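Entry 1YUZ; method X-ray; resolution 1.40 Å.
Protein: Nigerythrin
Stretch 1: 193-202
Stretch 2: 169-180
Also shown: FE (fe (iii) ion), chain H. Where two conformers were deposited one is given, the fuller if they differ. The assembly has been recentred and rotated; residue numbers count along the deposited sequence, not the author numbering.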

# COMPACT_ATOMS: atom_id res chain seq x y z
N PHE B 193 10.98 -19.95 -2.37
CA PHE B 193 10.77 -21.09 -3.27
C PHE B 193 10.08 -22.33 -2.70
O PHE B 193 10.04 -23.36 -3.37
CB PHE B 193 12.09 -21.50 -3.93
CG PHE B 193 12.56 -20.57 -5.02
CD1 PHE B 193 11.88 -19.38 -5.31
CD2 PHE B 193 13.69 -20.88 -5.77
CE1 PHE B 193 12.33 -18.52 -6.32
CE2 PHE B 193 14.15 -20.03 -6.78
CZ PHE B 193 13.47 -18.85 -7.05
N ARG B 194 9.56 -22.26 -1.48
CA ARG B 194 8.86 -23.43 -0.93
C ARG B 194 7.66 -23.73 -1.83
O ARG B 194 6.96 -22.82 -2.26
CB ARG B 194 8.36 -23.16 0.50
CG ARG B 194 9.36 -23.46 1.60
CD ARG B 194 9.67 -24.96 1.71
NE ARG B 194 10.77 -25.22 2.63
CZ ARG B 194 10.63 -25.52 3.92
NH1 ARG B 194 9.43 -25.61 4.47
NH2 ARG B 194 11.71 -25.71 4.67
N PRO B 195 7.42 -25.02 -2.13
CA PRO B 195 6.29 -25.40 -2.99
C PRO B 195 4.94 -25.04 -2.39
O PRO B 195 4.78 -25.00 -1.17
CB PRO B 195 6.46 -26.91 -3.13
CG PRO B 195 7.93 -27.11 -2.98
CD PRO B 195 8.26 -26.19 -1.83
N LYS B 196 3.96 -24.78 -3.25
CA LYS B 196 2.62 -24.43 -2.79
C LYS B 196 2.04 -25.44 -1.82
O LYS B 196 1.45 -25.07 -0.81
CB LYS B 196 1.67 -24.30 -3.99
CG LYS B 196 0.21 -24.17 -3.58
CD LYS B 196 -0.72 -24.12 -4.78
CE LYS B 196 -2.18 -24.03 -4.34
NZ LYS B 196 -3.11 -23.98 -5.50
N ASP B 197 2.23 -26.73 -2.11
CA ASP B 197 1.67 -27.77 -1.25
C ASP B 197 2.17 -27.74 0.20
O ASP B 197 1.65 -28.47 1.04
CB ASP B 197 1.91 -29.15 -1.86
CG ASP B 197 3.27 -29.72 -1.54
OD1 ASP B 197 4.27 -29.01 -1.77
OD2 ASP B 197 3.34 -30.87 -1.06
N THR B 198 3.15 -26.90 0.50
CA THR B 198 3.67 -26.80 1.86
C THR B 198 3.04 -25.63 2.62
O THR B 198 3.21 -25.50 3.83
CB THR B 198 5.21 -26.62 1.89
OG1 THR B 198 5.55 -25.34 1.35
CG2 THR B 198 5.89 -27.72 1.08
N PHE B 199 2.30 -24.80 1.90
CA PHE B 199 1.65 -23.63 2.49
C PHE B 199 0.48 -24.01 3.39
O PHE B 199 -0.08 -25.09 3.27
CB PHE B 199 1.12 -22.70 1.40
CG PHE B 199 2.16 -21.82 0.77
CD1 PHE B 199 3.33 -22.36 0.23
CD2 PHE B 199 1.96 -20.45 0.69
CE1 PHE B 199 4.27 -21.54 -0.39
CE2 PHE B 199 2.89 -19.62 0.07
CZ PHE B 199 4.05 -20.17 -0.47
N THR B 200 0.13 -23.09 4.28
CA THR B 200 -1.00 -23.29 5.18
C THR B 200 -2.10 -22.35 4.72
O THR B 200 -1.87 -21.16 4.53
CB THR B 200 -0.63 -22.98 6.64
OG1 THR B 200 0.28 -23.97 7.12
CG2 THR B 200 -1.87 -22.97 7.52
N ALA B 201 -3.30 -22.90 4.55
CA ALA B 201 -4.44 -22.13 4.09
C ALA B 201 -5.19 -21.44 5.22
O ALA B 201 -5.40 -22.01 6.29
CB ALA B 201 -5.40 -23.03 3.32
N TYR B 202 -5.57 -20.19 4.97
CA TYR B 202 -6.33 -19.39 5.91
C TYR B 202 -7.63 -18.98 5.22
O TYR B 202 -7.58 -18.15 4.29
CB TYR B 202 -5.53 -18.15 6.35
CG TYR B 202 -4.38 -18.48 7.28
CD1 TYR B 202 -3.20 -19.04 6.78
CD2 TYR B 202 -4.50 -18.31 8.66
CE1 TYR B 202 -2.17 -19.41 7.64
CE2 TYR B 202 -3.48 -18.69 9.52
CZ TYR B 202 -2.31 -19.24 9.01
OH TYR B 202 -1.31 -19.65 9.85
OXT TYR B 202 -8.68 -19.54 5.60
FE FE H . 8.45 -18.47 1.55
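Stretch 2 169-180: DKFHLCPICGYI

The most unusual feature of this contact is the way a metal-binding cysteine sits on an aromatic ring: C174, whose SG binds the iron at 2.3 Å, places its CA over the face of the F199 ring in a CH-pi contact, with C174 CA 3.6 Å from the centroid of the F199 ring and only 12° off the ring normal. The sulfur itself stands oblique to that ring, C174 SG lying 4.8 Å from the F199 centroid. F199 thus packs against the main chain of the iron loop just where that loop leaves the strand.

Stretch 2 runs antiparallel to stretch 1. Its strand, 171-173, pairs with the short strand 200-201 in a ladder pinned at two places. At one, T200 N donates to L173 O and L173 N donates to T200 O, both at 2.9 Å. At the other, F171 N reaches Y202 O at 2.9 Å and Y202 N reaches F171 O at 2.8 Å, the latter more bent, at 140°. Y202 O belongs to the C-terminal carboxylate, so the chain's last residue takes part in the pairing. Between these lies the non-hydrogen-bonded pair A201 and H172, whose CA atoms approach to 4.5 Å, against 5.2 Å for T200 CA and L173 CA.

Side chains alternate accordingly. A201 and H172 share one face, with A201 CB 3.7 Å from H172 ND1; the small methyl lies beside the imidazole. A water extends the link along the chain, 2.7 Å from H172 ND1 and giving a weak hydrogen bond to F199 O at 2.9 Å. On the other face are T200 and L173, and the Y202 ring comes to L173 as well, Y202 CE1 lying 3.7 Å from L173 CB.

Before the strand, stretch 1 makes a 3-10 turn at 196-198, in which T198 OG1 donates to P195 O at 2.7 Å. F199 follows with chi1 in m. The edge of its ring meets Y179, F199 CE2 to Y179 CD2 being 3.7 Å, while F199 CD1 lies 4.0 Å from P175 CD. Stretch 2 has by then left its extended course: C174 and C177 both bind the iron through SG at 2.3 Å, and C174 N bonds to Y179 O at 3.0 Å across the loop.

Farther out, R194 leans on the same loop. I176 CG2 covers one face of its guanidinium, 3.6 Å from R194 NH1, and R194 CB comes within 4.0 Å of C174 SG. The rule is economical: a short antiparallel ladder fixes which residues face each other, and beyond it F199, with R194 farther out, packs on the metal loop.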

# COMPACT_ATOMS: atom_id res chain seq x y z
N ASP B 169 -11.73 -16.96 -1.89
CA ASP B 169 -10.31 -17.30 -1.95
C ASP B 169 -9.71 -17.48 -0.57
O ASP B 169 -10.02 -16.73 0.36
CB ASP B 169 -9.50 -16.20 -2.66
CG ASP B 169 -9.63 -16.24 -4.16
OD1 ASP B 169 -10.29 -17.16 -4.70
OD2 ASP B 169 -9.06 -15.34 -4.81
N LYS B 170 -8.84 -18.48 -0.44
CA LYS B 170 -8.15 -18.72 0.81
C LYS B 170 -6.83 -17.96 0.70
O LYS B 170 -6.38 -17.66 -0.41
CB LYS B 170 -7.85 -20.21 1.00
CG LYS B 170 -9.03 -20.99 1.12
N PHE B 171 -6.24 -17.61 1.83
CA PHE B 171 -4.95 -16.94 1.83
C PHE B 171 -3.95 -18.00 2.24
O PHE B 171 -4.05 -18.57 3.33
CB PHE B 171 -4.91 -15.78 2.81
CG PHE B 171 -5.77 -14.63 2.42
CD1 PHE B 171 -7.01 -14.44 3.01
CD2 PHE B 171 -5.36 -13.74 1.42
CE1 PHE B 171 -7.84 -13.39 2.62
CE2 PHE B 171 -6.19 -12.69 1.02
CZ PHE B 171 -7.43 -12.52 1.63
N HIS B 172 -2.98 -18.25 1.38
CA HIS B 172 -1.97 -19.26 1.65
C HIS B 172 -0.69 -18.63 2.17
O HIS B 172 -0.12 -17.75 1.54
CB HIS B 172 -1.71 -20.05 0.37
CG HIS B 172 -2.92 -20.76 -0.14
ND1 HIS B 172 -3.39 -21.93 0.41
CD2 HIS B 172 -3.78 -20.43 -1.13
CE1 HIS B 172 -4.50 -22.29 -0.21
NE2 HIS B 172 -4.76 -21.40 -1.15
N LEU B 173 -0.27 -19.10 3.34
CA LEU B 173 0.93 -18.60 4.00
C LEU B 173 2.08 -19.59 3.86
O LEU B 173 1.91 -20.79 4.10
CB LEU B 173 0.66 -18.37 5.48
CG LEU B 173 1.85 -17.95 6.35
CD1 LEU B 173 2.34 -16.58 5.92
CD2 LEU B 173 1.44 -17.92 7.81
N CYS B 174 3.24 -19.08 3.48
CA CYS B 174 4.41 -19.92 3.33
C CYS B 174 4.79 -20.52 4.70
O CYS B 174 4.55 -19.91 5.73
CB CYS B 174 5.56 -19.09 2.79
SG CYS B 174 7.09 -20.00 2.61
N PRO B 175 5.37 -21.72 4.71
CA PRO B 175 5.75 -22.36 5.98
C PRO B 175 6.95 -21.71 6.68
O PRO B 175 7.03 -21.72 7.91
CB PRO B 175 6.08 -23.79 5.57
CG PRO B 175 5.32 -23.99 4.31
CD PRO B 175 5.47 -22.68 3.60
N ILE B 176 7.87 -21.14 5.90
CA ILE B 176 9.08 -20.56 6.49
C ILE B 176 9.33 -19.06 6.30
O ILE B 176 10.34 -18.54 6.76
CB ILE B 176 10.33 -21.32 6.02
CG1 ILE B 176 10.48 -21.22 4.50
CG2 ILE B 176 10.23 -22.78 6.46
CD1 ILE B 176 11.78 -21.80 3.99
N CYS B 177 8.44 -18.38 5.59
CA CYS B 177 8.59 -16.94 5.45
C CYS B 177 7.19 -16.34 5.48
O CYS B 177 6.20 -17.08 5.53
CB CYS B 177 9.36 -16.56 4.16
SG CYS B 177 8.43 -16.46 2.63
N GLY B 178 7.11 -15.02 5.48
CA GLY B 178 5.81 -14.39 5.57
C GLY B 178 4.99 -14.22 4.31
O GLY B 178 3.95 -13.57 4.34
N TYR B 179 5.44 -14.80 3.20
CA TYR B 179 4.70 -14.66 1.96
C TYR B 179 3.27 -15.18 2.05
O TYR B 179 3.03 -16.28 2.55
CB TYR B 179 5.41 -15.37 0.81
CG TYR B 179 4.68 -15.24 -0.50
CD1 TYR B 179 4.64 -14.02 -1.18
CD2 TYR B 179 4.00 -16.32 -1.05
CE1 TYR B 179 3.94 -13.89 -2.39
CE2 TYR B 179 3.31 -16.20 -2.25
CZ TYR B 179 3.28 -14.99 -2.91
OH TYR B 179 2.61 -14.87 -4.11
N ILE B 180 2.34 -14.38 1.56
CA ILE B 180 0.93 -14.75 1.55
C ILE B 180 0.41 -14.59 0.13
O ILE B 180 0.64 -13.56 -0.51
CB ILE B 180 0.10 -13.84 2.47
CG1 ILE B 180 0.50 -14.08 3.93
CG2 ILE B 180 -1.40 -14.10 2.26
CD1 ILE B 180 -0.12 -13.10 4.91
O HOH W 1 -2.29 -24.13 1.60